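Local coordinates for putative lipoprotein YcdA (Bacillus subtilis subsp. subtilis str. 168, PDB 4R4G) that is of unknown function but is probably a membrane-anchored lipoprotein, built from an N-terminal Ig-like domain and a helical-and-strand C-terminal domain joined by a kinked helix, at residues F62-G67 with L98-D103. Numbering follows the deposited sequence.
Sequences FTLYQG and LFFVVD
Leu64 and Phe100 form the apolar middle of the contact: CB of Leu64 sits over one face of the Phe100 ring, 3.6 Å from its centroid, a CH-pi contact displaced toward the rim. CG of Leu64 stands anti to the backbone N (chi1 -165°). CD2 of Leu64 meets CG1 of Val102 at 3.6 Å. The same kind of contact recurs one register step back with the roles exchanged, for CD1 of Leu98 now lies over a face of the Phe62 ring, 3.7 Å from the ring centroid. Phe62 and Leu98 meet at about a right angle, and the ring of Tyr112 also packs against Phe62. Strands 62-66 and 98-102 run roughly in the same direction, 26° apart and 8.1 Å between axes at their closest; they belong to two different antiparallel sheets, which here face each other as the layers of the Ig-like beta sandwich. Side chains, rather than backbone bonds, therefore bridge the gap; Leu110 of strand 107-112 touches Phe100, and Val45 of strand 39-48 touches Leu98. Phe62, Leu64, Leu98, Phe100 and Val102 are all buried, whereas Gln66 and Asp103, partly exposed, form a polar end. The extended Gln66 side chain spans the sheets and grips Asp103 twice: OE1 accepts a hydrogen bond from the backbone N of Asp103 at 2.7 Å, within the carbonyl plane, while NE2 donates to OD2 of Asp103, which accepts through its anti lone pair at 3.1 Å. Both bonds are nearly straight, although the amide and carboxylate planes stand 48° apart. An alanine in place of Gln66 would probably leave the Asp103 N-H and carboxylate without these mates and let the aspartate side chain turn more freely. Tyr108 OH hydrogen-bonds Asp103 O, a further tie from strand 107-112.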
ATOM      1  N   PHE A  62     -27.404 -11.325   8.854  1.00 55.20           N
ATOM      2  CA  PHE A  62     -26.512 -12.203   8.097  1.00 53.76           C
ATOM      3  C   PHE A  62     -25.349 -12.624   8.955  1.00 58.80           C
ATOM      4  O   PHE A  62     -24.836 -11.826   9.740  1.00 58.42           O
ATOM      5  CB  PHE A  62     -25.990 -11.524   6.814  1.00 55.10           C
ATOM      6  CG  PHE A  62     -27.035 -11.040   5.835  1.00 56.50           C
ATOM      7  CD1 PHE A  62     -27.681  -9.819   6.026  1.00 58.39           C
ATOM      8  CD2 PHE A  62     -27.342 -11.782   4.698  1.00 57.38           C
ATOM      9  CE1 PHE A  62     -28.614  -9.352   5.105  1.00 60.06           C
ATOM     10  CE2 PHE A  62     -28.270 -11.307   3.770  1.00 60.82           C
ATOM     11  CZ  PHE A  62     -28.891 -10.089   3.975  1.00 59.91           C
ATOM     12  N   THR A  63     -24.941 -13.891   8.811  1.00 55.81           N
ATOM     13  CA  THR A  63     -23.788 -14.475   9.497  1.00 54.58           C
ATOM     14  C   THR A  63     -22.974 -15.221   8.458  1.00 59.26           C
ATOM     15  O   THR A  63     -23.534 -15.752   7.491  1.00 59.61           O
ATOM     16  CB  THR A  63     -24.199 -15.375  10.678  1.00 58.96           C
ATOM     17  OG1 THR A  63     -24.990 -16.451  10.189  1.00 65.91           O
ATOM     18  CG2 THR A  63     -24.971 -14.629  11.761  1.00 55.04           C
ATOM     19  N   LEU A  64     -21.658 -15.253   8.638  1.00 55.69           N
ATOM     20  CA  LEU A  64     -20.819 -16.007   7.730  1.00 55.75           C
ATOM     21  C   LEU A  64     -20.072 -17.062   8.481  1.00 60.74           C
ATOM     22  O   LEU A  64     -19.548 -16.801   9.564  1.00 61.36           O
ATOM     23  CB  LEU A  64     -19.821 -15.097   6.985  1.00 55.67           C
ATOM     24  CG  LEU A  64     -19.154 -15.721   5.768  1.00 59.49           C
ATOM     25  CD1 LEU A  64     -19.886 -15.362   4.511  1.00 60.68           C
ATOM     26  CD2 LEU A  64     -17.786 -15.268   5.651  1.00 60.43           C
ATOM     27  N   TYR A  65     -19.975 -18.240   7.882  1.00 57.42           N
ATOM     28  CA  TYR A  65     -19.196 -19.348   8.390  1.00 56.42           C
ATOM     29  C   TYR A  65     -18.078 -19.610   7.429  1.00 62.27           C
ATOM     30  O   TYR A  65     -18.280 -19.547   6.219  1.00 62.05           O
ATOM     31  CB  TYR A  65     -20.051 -20.608   8.588  1.00 57.32           C
ATOM     32  CG  TYR A  65     -20.944 -20.536   9.811  1.00 59.73           C
ATOM     33  CD1 TYR A  65     -22.155 -19.846   9.780  1.00 61.58           C
ATOM     34  CD2 TYR A  65     -20.590 -21.170  10.996  1.00 61.34           C
ATOM     35  CE1 TYR A  65     -22.977 -19.773  10.905  1.00 63.65           C
ATOM     36  CE2 TYR A  65     -21.371 -21.048  12.145  1.00 62.33           C
ATOM     37  CZ  TYR A  65     -22.572 -20.364  12.093  1.00 73.11           C
ATOM     38  OH  TYR A  65     -23.377 -20.322  13.211  1.00 78.87           O
ATOM     39  N   GLN A  66     -16.881 -19.853   7.968  1.00 59.76           N
ATOM     40  CA  GLN A  66     -15.701 -20.286   7.239  1.00 60.63           C
ATOM     41  C   GLN A  66     -15.471 -21.677   7.715  1.00 66.79           C
ATOM     42  O   GLN A  66     -15.258 -21.883   8.918  1.00 68.52           O
ATOM     43  CB  GLN A  66     -14.529 -19.370   7.519  1.00 62.04           C
ATOM     44  CG  GLN A  66     -13.303 -19.730   6.752  1.00 64.14           C
ATOM     45  CD  GLN A  66     -12.185 -18.900   7.249  1.00 70.29           C
ATOM     46  OE1 GLN A  66     -11.939 -17.804   6.752  1.00 67.11           O
ATOM     47  NE2 GLN A  66     -11.530 -19.390   8.283  1.00 61.51           N
ATOM     48  N   GLY A  67     -15.649 -22.638   6.821  1.00 62.80           N
ATOM     49  CA  GLY A  67     -15.637 -24.041   7.199  1.00 63.36           C
ATOM     50  C   GLY A  67     -16.875 -24.236   8.043  1.00 67.49           C
ATOM     51  O   GLY A  67     -17.988 -23.879   7.606  1.00 66.48           O
ATOM     52  N   LEU A  98     -21.944  -6.374   2.924  1.00 60.86           N
ATOM     53  CA  LEU A  98     -21.695  -7.068   4.176  1.00 57.47           C
ATOM     54  C   LEU A  98     -20.221  -7.372   4.232  1.00 62.79           C
ATOM     55  O   LEU A  98     -19.598  -7.603   3.199  1.00 64.63           O
ATOM     56  CB  LEU A  98     -22.535  -8.345   4.323  1.00 55.76           C
ATOM     57  CG  LEU A  98     -24.011  -8.291   3.985  1.00 59.65           C
ATOM     58  CD1 LEU A  98     -24.523  -9.674   3.759  1.00 58.04           C
ATOM     59  CD2 LEU A  98     -24.828  -7.560   5.073  1.00 61.93           C
ATOM     60  N   PHE A  99     -19.644  -7.322   5.424  1.00 57.54           N
ATOM     61  CA  PHE A  99     -18.213  -7.482   5.621  1.00 55.29           C
ATOM     62  C   PHE A  99     -17.942  -8.498   6.722  1.00 56.99           C
ATOM     63  O   PHE A  99     -18.562  -8.441   7.792  1.00 56.14           O
ATOM     64  CB  PHE A  99     -17.594  -6.118   5.972  1.00 57.86           C
ATOM     65  CG  PHE A  99     -17.845  -5.021   4.964  1.00 60.42           C
ATOM     66  CD1 PHE A  99     -19.017  -4.278   4.998  1.00 63.91           C
ATOM     67  CD2 PHE A  99     -16.875  -4.682   4.025  1.00 62.83           C
ATOM     68  CE1 PHE A  99     -19.252  -3.271   4.064  1.00 67.02           C
ATOM     69  CE2 PHE A  99     -17.109  -3.675   3.090  1.00 66.59           C
ATOM     70  CZ  PHE A  99     -18.303  -2.990   3.105  1.00 66.46           C
ATOM     71  N   PHE A 100     -17.027  -9.439   6.450  1.00 52.58           N
ATOM     72  CA  PHE A 100     -16.704 -10.515   7.367  1.00 52.34           C
ATOM     73  C   PHE A 100     -15.231 -10.800   7.369  1.00 59.77           C
ATOM     74  O   PHE A 100     -14.621 -10.861   6.308  1.00 59.61           O
ATOM     75  CB  PHE A 100     -17.470 -11.793   6.994  1.00 53.34           C
ATOM     76  CG  PHE A 100     -18.972 -11.661   7.034  1.00 55.01           C
ATOM     77  CD1 PHE A 100     -19.663 -11.748   8.236  1.00 58.04           C
ATOM     78  CD2 PHE A 100     -19.701 -11.461   5.866  1.00 57.68           C
ATOM     79  CE1 PHE A 100     -21.050 -11.612   8.275  1.00 59.22           C
ATOM     80  CE2 PHE A 100     -21.091 -11.343   5.903  1.00 60.59           C
ATOM     81  CZ  PHE A 100     -21.754 -11.400   7.108  1.00 58.51           C
ATOM     82  N   VAL A 101     -14.673 -11.011   8.562  1.00 58.63           N
ATOM     83  CA  VAL A 101     -13.262 -11.326   8.758  1.00 60.24           C
ATOM     84  C   VAL A 101     -13.066 -12.786   8.352  1.00 66.11           C
ATOM     85  O   VAL A 101     -13.674 -13.670   8.956  1.00 65.74           O
ATOM     86  CB  VAL A 101     -12.829 -11.055  10.228  1.00 64.51           C
ATOM     87  CG1 VAL A 101     -11.348 -11.308  10.420  1.00 63.62           C
ATOM     88  CG2 VAL A 101     -13.211  -9.650  10.673  1.00 64.66           C
ATOM     89  N   VAL A 102     -12.230 -13.020   7.327  1.00 63.67           N
ATOM     90  CA  VAL A 102     -11.956 -14.335   6.732  1.00 63.61           C
ATOM     91  C   VAL A 102     -10.466 -14.562   6.422  1.00 67.54           C
ATOM     92  O   VAL A 102      -9.710 -13.626   6.157  1.00 66.00           O
ATOM     93  CB  VAL A 102     -12.772 -14.542   5.409  1.00 66.94           C
ATOM     94  CG1 VAL A 102     -14.266 -14.624   5.674  1.00 66.26           C
ATOM     95  CG2 VAL A 102     -12.459 -13.471   4.348  1.00 66.21           C
ATOM     96  N   ASP A 103     -10.095 -15.838   6.383  1.00 64.69           N
ATOM     97  CA  ASP A 103      -8.817 -16.366   5.931  1.00 64.46           C
ATOM     98  C   ASP A 103      -9.035 -16.662   4.431  1.00 70.42           C
ATOM     99  O   ASP A 103      -9.968 -17.384   4.086  1.00 71.98           O
ATOM    100  CB  ASP A 103      -8.429 -17.608   6.759  1.00 66.48           C
ATOM    101  CG  ASP A 103      -8.225 -17.319   8.239  1.00 77.55           C
ATOM    102  OD1 ASP A 103      -7.220 -16.673   8.581  1.00 81.22           O
ATOM    103  OD2 ASP A 103      -9.047 -17.791   9.064  1.00 80.86           O
TER